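Local coordinates for STBB protein (Escherichia coli, PDB 2JD3), which probably binds the plasmid's centromere-like parC DNA as a ribbon-helix-helix dimer and links it to ParM actin-like filaments during plasmid segregation, at residues E29-P32 with R33-G37; H51-D54 with P55-V59; D72-V75 with T76-Q80. One frame throughout, in Å; residues are numbered along the deposited sequence.

The three contacts follow one another along the chain; none nests in or crosses another. The chain starts with strand 8-14 and helix 19-29. Contact 1 closes the short loop between helices 19-29 and 33-53, the two helices of the ribbon-helix-helix unit. Contact 2 lies at the far end of that long helix, where the chain turns into helix 56-64. Its centre is about 26 Å from that of contact 1. Contact 3 closes no loop and lies within helix 71-82. Contacts 2 and 3 touch through leucine side chains, so helices 33-53, 56-64 and 71-82 are tied together there. Both pack against the second subunit; contact 1 has a weak ion pair to it.

Contact 1 of 3, residues E29-P32 with R33-G37; sequences ESVP and RSERG
R36 reaches back from helix 33-53 to the loop before it. Its CG is anti to the carbonyl carbon (chi1 -66°) and the chain runs extended to NE, which lays the guanidinium beside the carbonyls of V31 and E29. At the guanidinium edge, NE donates to V31 O at 2.6 Å, near the group's plane and almost in line with the carbonyl bond. NH1 adds weak bonds to V31 O and to E29 O. E29 OE2 lies 3.6 Å from R36 NH1. The planes of carboxylate and guanidinium are turned 76° from each other, and this salt bridge rests on charge alone, since no N-H points at the oxygen. CG of R33 lies over one face of the R36 guanidinium.

The loop is the turn between the two helices of the ribbon-helix-helix fold. At the N-terminal end of the second helix, P32 O accepts from E35 N at 2.8 Å and from R36 N at 3.3 Å, the two donors arriving from opposite faces of its plane. The extended E35 side chain crosses the P32 ring and brings OE1 to 3.3 Å from P32 CG. With chi1 at 174°, V31 CG1 swings away from its backbone N and meets R36 CG at 4.1 Å and E35 CB at 4.2 Å. OE1 of E29 has a long, weak ion pair with K8 of the second subunit.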
loop_
_atom_site.group_PDB
_atom_site.type_symbol
_atom_site.label_atom_id
_atom_site.label_comp_id
_atom_site.label_asym_id
_atom_site.label_seq_id
_atom_site.Cartn_x
_atom_site.Cartn_y
_atom_site.Cartn_z
ATOM N N GLU A 29 1.122 -10.843 13.614
ATOM C CA GLU A 29 0.828 -11.754 14.717
ATOM C C GLU A 29 -0.625 -12.205 14.788
ATOM O O GLU A 29 -0.883 -13.391 14.928
ATOM C CB GLU A 29 1.214 -11.127 16.065
ATOM C CG GLU A 29 2.700 -10.774 16.247
ATOM C CD GLU A 29 3.637 -11.970 16.137
ATOM O OE1 GLU A 29 4.842 -11.808 16.446
ATOM O OE2 GLU A 29 3.177 -13.064 15.736
ATOM N N SER A 30 -1.570 -11.275 14.696
ATOM C CA SER A 30 -2.984 -11.640 14.777
ATOM C C SER A 30 -3.559 -12.194 13.474
ATOM O O SER A 30 -4.739 -12.005 13.156
ATOM C CB SER A 30 -3.822 -10.449 15.266
ATOM O OG SER A 30 -3.658 -9.313 14.442
ATOM N N VAL A 31 -2.705 -12.880 12.723
ATOM C CA VAL A 31 -3.082 -13.512 11.464
ATOM C C VAL A 31 -2.417 -14.882 11.509
ATOM O O VAL A 31 -1.188 -14.982 11.596
ATOM C CB VAL A 31 -2.549 -12.723 10.233
ATOM C CG1 VAL A 31 -2.838 -13.486 8.959
ATOM C CG2 VAL A 31 -3.201 -11.359 10.163
ATOM N N PRO A 32 -3.221 -15.957 11.481
ATOM C CA PRO A 32 -2.710 -17.338 11.519
ATOM C C PRO A 32 -1.616 -17.666 10.497
ATOM O O PRO A 32 -1.761 -17.394 9.308
ATOM C CB PRO A 32 -3.975 -18.185 11.340
ATOM C CG PRO A 32 -5.012 -17.209 10.798
ATOM C CD PRO A 32 -4.692 -15.939 11.498
ATOM N N ARG A 33 -0.526 -18.251 10.987
ATOM C CA ARG A 33 0.633 -18.619 10.165
ATOM C C ARG A 33 0.273 -19.087 8.757
ATOM O O ARG A 33 0.865 -18.643 7.771
ATOM C CB ARG A 33 1.439 -19.726 10.856
ATOM C CG ARG A 33 1.687 -19.503 12.342
ATOM C CD ARG A 33 3.109 -19.044 12.622
ATOM N NE ARG A 33 3.301 -18.731 14.039
ATOM C CZ ARG A 33 4.421 -18.228 14.557
ATOM N NH1 ARG A 33 4.493 -17.976 15.858
ATOM N NH2 ARG A 33 5.469 -17.981 13.778
ATOM N N SER A 34 -0.693 -19.995 8.671
ATOM C CA SER A 34 -1.131 -20.545 7.392
ATOM C C SER A 34 -1.489 -19.472 6.364
ATOM O O SER A 34 -1.095 -19.552 5.198
ATOM C CB SER A 34 -2.326 -21.464 7.624
ATOM O OG SER A 34 -3.301 -20.811 8.417
ATOM N N GLU A 35 -2.225 -18.459 6.805
ATOM C CA GLU A 35 -2.651 -17.375 5.929
ATOM C C GLU A 35 -1.585 -16.312 5.643
ATOM O O GLU A 35 -1.689 -15.583 4.664
ATOM C CB GLU A 35 -3.885 -16.701 6.520
ATOM C CG GLU A 35 -4.988 -17.663 6.922
ATOM C CD GLU A 35 -6.144 -16.949 7.599
ATOM O OE1 GLU A 35 -7.025 -17.631 8.179
ATOM O OE2 GLU A 35 -6.170 -15.700 7.550
ATOM N N ARG A 36 -0.559 -16.233 6.483
ATOM C CA ARG A 36 0.497 -15.239 6.306
ATOM C C ARG A 36 1.220 -15.272 4.969
ATOM O O ARG A 36 1.677 -14.242 4.489
ATOM C CB ARG A 36 1.526 -15.350 7.429
ATOM C CG ARG A 36 0.961 -14.996 8.779
ATOM C CD ARG A 36 2.007 -15.102 9.852
ATOM N NE ARG A 36 1.406 -15.027 11.177
ATOM C CZ ARG A 36 2.062 -15.281 12.302
ATOM N NH1 ARG A 36 1.434 -15.194 13.470
ATOM N NH2 ARG A 36 3.348 -15.620 12.256
ATOM N N GLY A 37 1.333 -16.443 4.362
ATOM C CA GLY A 37 2.018 -16.509 3.087
ATOM C C GLY A 37 1.285 -15.721 2.019
ATOM O O GLY A 37 1.893 -14.988 1.234
#

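Contact 2 of 3, residues H51-D54 with P55-V59; sequences HQLD and PRLPV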
loop_
_atom_site.group_PDB
_atom_site.type_symbol
_atom_site.label_atom_id
_atom_site.label_comp_id
_atom_site.label_asym_id
_atom_site.label_seq_id
_atom_site.Cartn_x
_atom_site.Cartn_y
_atom_site.Cartn_z
ATOM N N HIS A 51 4.382 2.154 -4.869
ATOM C CA HIS A 51 5.698 2.613 -5.319
ATOM C C HIS A 51 5.672 3.102 -6.765
ATOM O O HIS A 51 6.304 4.107 -7.103
ATOM C CB HIS A 51 6.735 1.484 -5.210
ATOM C CG HIS A 51 8.026 1.774 -5.921
ATOM N ND1 HIS A 51 8.982 2.636 -5.419
ATOM C CD2 HIS A 51 8.501 1.347 -7.117
ATOM C CE1 HIS A 51 9.987 2.726 -6.274
ATOM N NE2 HIS A 51 9.720 1.955 -7.312
ATOM N N GLN A 52 4.947 2.377 -7.614
ATOM C CA GLN A 52 4.845 2.705 -9.036
ATOM C C GLN A 52 4.071 3.997 -9.274
ATOM O O GLN A 52 4.262 4.669 -10.287
ATOM C CB GLN A 52 4.179 1.553 -9.797
ATOM C CG GLN A 52 4.772 0.185 -9.485
ATOM C CD GLN A 52 4.103 -0.943 -10.257
ATOM O OE1 GLN A 52 4.178 -2.114 -9.863
ATOM N NE2 GLN A 52 3.452 -0.600 -11.368
ATOM N N LEU A 53 3.194 4.334 -8.340
ATOM C CA LEU A 53 2.398 5.544 -8.440
ATOM C C LEU A 53 3.315 6.732 -8.187
ATOM O O LEU A 53 3.174 7.793 -8.791
ATOM C CB LEU A 53 1.293 5.505 -7.394
ATOM C CG LEU A 53 -0.145 5.481 -7.892
ATOM C CD1 LEU A 53 -0.264 4.622 -9.137
ATOM C CD2 LEU A 53 -1.035 4.963 -6.772
ATOM N N ASP A 54 4.248 6.530 -7.267
ATOM C CA ASP A 54 5.234 7.527 -6.880
ATOM C C ASP A 54 6.102 6.829 -5.855
ATOM O O ASP A 54 5.604 6.315 -4.859
ATOM C CB ASP A 54 4.573 8.738 -6.230
ATOM C CG ASP A 54 5.562 9.862 -5.963
ATOM O OD1 ASP A 54 5.672 10.779 -6.805
ATOM O OD2 ASP A 54 6.240 9.818 -4.918
ATOM N N PRO A 55 7.416 6.799 -6.081
ATOM C CA PRO A 55 8.305 6.133 -5.125
ATOM C C PRO A 55 8.257 6.655 -3.687
ATOM O O PRO A 55 8.490 5.893 -2.757
ATOM C CB PRO A 55 9.678 6.285 -5.772
ATOM C CG PRO A 55 9.536 7.574 -6.565
ATOM C CD PRO A 55 8.177 7.415 -7.179
ATOM N N ARG A 56 7.941 7.932 -3.490
ATOM C CA ARG A 56 7.887 8.474 -2.132
ATOM C C ARG A 56 6.747 7.891 -1.293
ATOM O O ARG A 56 6.861 7.822 -0.060
ATOM C CB ARG A 56 7.713 9.998 -2.139
ATOM C CG ARG A 56 8.782 10.786 -2.822
ATOM C CD ARG A 56 8.147 11.562 -3.951
ATOM N NE ARG A 56 7.789 12.931 -3.602
ATOM C CZ ARG A 56 6.891 13.650 -4.266
ATOM N NH1 ARG A 56 6.250 13.127 -5.306
ATOM N NH2 ARG A 56 6.642 14.899 -3.901
ATOM N N LEU A 57 5.653 7.499 -1.955
ATOM C CA LEU A 57 4.474 6.963 -1.277
ATOM C C LEU A 57 4.703 5.851 -0.264
ATOM O O LEU A 57 4.287 5.976 0.884
ATOM C CB LEU A 57 3.431 6.493 -2.288
ATOM C CG LEU A 57 2.227 7.403 -2.536
ATOM C CD1 LEU A 57 1.246 6.673 -3.420
ATOM C CD2 LEU A 57 1.556 7.786 -1.224
ATOM N N PRO A 58 5.349 4.740 -0.664
ATOM C CA PRO A 58 5.537 3.707 0.358
ATOM C C PRO A 58 6.416 4.113 1.537
ATOM O O PRO A 58 6.325 3.511 2.600
ATOM C CB PRO A 58 6.073 2.505 -0.430
ATOM C CG PRO A 58 6.674 3.112 -1.635
ATOM C CD PRO A 58 5.746 4.249 -1.990
ATOM N N VAL A 59 7.265 5.122 1.388
ATOM C CA VAL A 59 8.052 5.522 2.552
ATOM C C VAL A 59 7.281 6.602 3.329
ATOM O O VAL A 59 7.488 6.788 4.515
ATOM C CB VAL A 59 9.527 5.952 2.167
ATOM C CG1 VAL A 59 9.698 5.970 0.655
ATOM C CG2 VAL A 59 9.891 7.276 2.804
#
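This is a local helix-to-helix turn with a capping bond and a salt bridge, placed where helix 33-53 gives way to helix 56-64. D54 carries it. Its CG lies anti to the backbone N (chi1 -173°), and the carboxylate faces the start of the next helix. OD2 accepts from R56 N at 2.9 Å, closing an Asx turn, though the position of this oxygen is less sure. OD1 is met on its syn side by R56 NH1 at 2.8 Å, and this bond is also the salt bridge. That oxygen lies in the guanidinium plane, while the nitrogen sits 33° out of the carboxylate plane. R56 bends at chi2 and chi3 to make this bond. The main chain adds a further bond, from L57 N to D54 O.

H51 meets the two prolines. Its ring crosses P55 at a slant, with CE1 at 3.6 Å from P55 CB. H51 CB lies 3.9 Å from P58 CG. L57 CD1 reaches L53 CB at 4.1 Å.

L53 and L57 both pack on L78 of helix 71-82. On the second subunit, L53 meets F69 and P58 meets S46, so the turn sits between helix 71-82 and the partner chain.

Contact 3 of 3, residues D72-V75 with T76-Q80; sequences DQVV and TLLSQ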
loop_
_atom_site.group_PDB
_atom_site.type_symbol
_atom_site.label_atom_id
_atom_site.label_comp_id
_atom_site.label_asym_id
_atom_site.label_seq_id
_atom_site.Cartn_x
_atom_site.Cartn_y
_atom_site.Cartn_z
ATOM N N ASP A 72 -8.257 8.256 5.201
ATOM C CA ASP A 72 -8.071 9.681 4.987
ATOM C C ASP A 72 -6.599 10.084 4.890
ATOM O O ASP A 72 -6.244 10.964 4.106
ATOM C CB ASP A 72 -8.763 10.462 6.107
ATOM C CG ASP A 72 -8.991 11.920 5.747
ATOM O OD1 ASP A 72 -9.829 12.207 4.856
ATOM O OD2 ASP A 72 -8.322 12.781 6.358
ATOM N N GLN A 73 -5.738 9.460 5.682
ATOM C CA GLN A 73 -4.323 9.792 5.610
ATOM C C GLN A 73 -3.751 9.304 4.286
ATOM O O GLN A 73 -2.911 9.970 3.679
ATOM C CB GLN A 73 -3.545 9.153 6.754
ATOM C CG GLN A 73 -3.685 9.853 8.084
ATOM C CD GLN A 73 -2.779 9.258 9.136
ATOM O OE1 GLN A 73 -2.491 9.886 10.156
ATOM N NE2 GLN A 73 -2.319 8.038 8.896
ATOM N N VAL A 74 -4.206 8.139 3.837
ATOM C CA VAL A 74 -3.710 7.589 2.582
ATOM C C VAL A 74 -4.112 8.480 1.426
ATOM O O VAL A 74 -3.297 8.762 0.550
ATOM C CB VAL A 74 -4.240 6.154 2.320
ATOM C CG1 VAL A 74 -3.747 5.655 0.977
ATOM C CG2 VAL A 74 -3.773 5.218 3.417
ATOM N N VAL A 75 -5.358 8.941 1.422
ATOM C CA VAL A 75 -5.819 9.795 0.332
ATOM C C VAL A 75 -4.999 11.078 0.287
ATOM O O VAL A 75 -4.646 11.569 -0.787
ATOM C CB VAL A 75 -7.319 10.157 0.475
ATOM C CG1 VAL A 75 -7.770 10.977 -0.714
ATOM C CG2 VAL A 75 -8.155 8.898 0.573
ATOM N N THR A 76 -4.684 11.610 1.460
ATOM C CA THR A 76 -3.902 12.833 1.558
ATOM C C THR A 76 -2.497 12.661 0.985
ATOM O O THR A 76 -2.097 13.384 0.070
ATOM C CB THR A 76 -3.806 13.286 3.007
ATOM O OG1 THR A 76 -5.126 13.565 3.495
ATOM C CG2 THR A 76 -2.936 14.529 3.120
ATOM N N LEU A 77 -1.743 11.711 1.525
ATOM C CA LEU A 77 -0.401 11.456 1.022
ATOM C C LEU A 77 -0.481 11.211 -0.485
ATOM O O LEU A 77 0.397 11.604 -1.250
ATOM C CB LEU A 77 0.185 10.237 1.724
ATOM C CG LEU A 77 1.013 10.477 2.985
ATOM C CD1 LEU A 77 0.588 11.740 3.690
ATOM C CD2 LEU A 77 0.869 9.285 3.894
ATOM N N LEU A 78 -1.561 10.566 -0.904
ATOM C CA LEU A 78 -1.779 10.256 -2.305
ATOM C C LEU A 78 -1.848 11.500 -3.184
ATOM O O LEU A 78 -1.280 11.541 -4.277
ATOM C CB LEU A 78 -3.078 9.481 -2.444
ATOM C CG LEU A 78 -2.949 8.076 -2.996
ATOM C CD1 LEU A 78 -4.328 7.463 -3.033
ATOM C CD2 LEU A 78 -2.321 8.102 -4.382
ATOM N N SER A 79 -2.569 12.513 -2.713
ATOM C CA SER A 79 -2.722 13.729 -3.497
ATOM C C SER A 79 -1.485 14.606 -3.416
ATOM O O SER A 79 -1.078 15.206 -4.413
ATOM C CB SER A 79 -3.954 14.505 -3.038
ATOM O OG SER A 79 -3.845 14.819 -1.675
ATOM N N GLN A 80 -0.885 14.675 -2.231
ATOM C CA GLN A 80 0.315 15.479 -2.043
ATOM C C GLN A 80 1.455 14.883 -2.841
ATOM O O GLN A 80 2.475 15.512 -3.048
ATOM C CB GLN A 80 0.715 15.509 -0.566
ATOM C CG GLN A 80 -0.111 16.448 0.285
ATOM C CD GLN A 80 0.102 17.903 -0.090
ATOM O OE1 GLN A 80 -0.578 18.794 0.421
ATOM N NE2 GLN A 80 1.058 18.155 -0.985
#
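T76 and D72 meet through two bonds to one carbonyl. T76 N donates to D72 O at 3.1 Å and T76 OG1 donates to the same oxygen at 2.9 Å, the two donors approaching from opposite faces of its plane. OG1 is anti to the carbonyl carbon of T76 (chi1 -62°), and this turns the hydroxyl back along the helix. The other main-chain bonds follow the alpha-helical i to i+4 pattern. L77 N reaches Q73 O at 3.0 Å and is almost straight, at 175°. L78 N reaches V74 O at 2.9 Å, and S79 N reaches V75 O at 3.0 Å.

S79 makes a second hydroxyl bond, one turn further on. Its OG donates to T76 O at 2.9 Å, and T76 O also takes Q80 N. With an alanine here the hydroxyl is gone, and T76 O would probably be left to its backbone donors, Q80 N and, weakly, S79 N. The D72 side chain bonds outward: its OD1 accepts from W84 NE1 of the second subunit.

The apolar contacts across the segments are light. V74 CG1 and L78 CD1 stand 4.4 Å apart, on one side of the helix. These residues also pack outside the segments: V74 and L78 pack on L78 and A71 of the second subunit, and V75 on W84 of both chains. L77 turns to L60, L61 and I64 of helix 56-64.

The chemistry is that of an amphipathic helix. T76 and S79 spend their hydroxyls on the helix's own carbonyls. V74, V75 and L78 are buried and present an apolar side to the dimer partner, consistent with a role for helix 71-82 in holding the two subunits together.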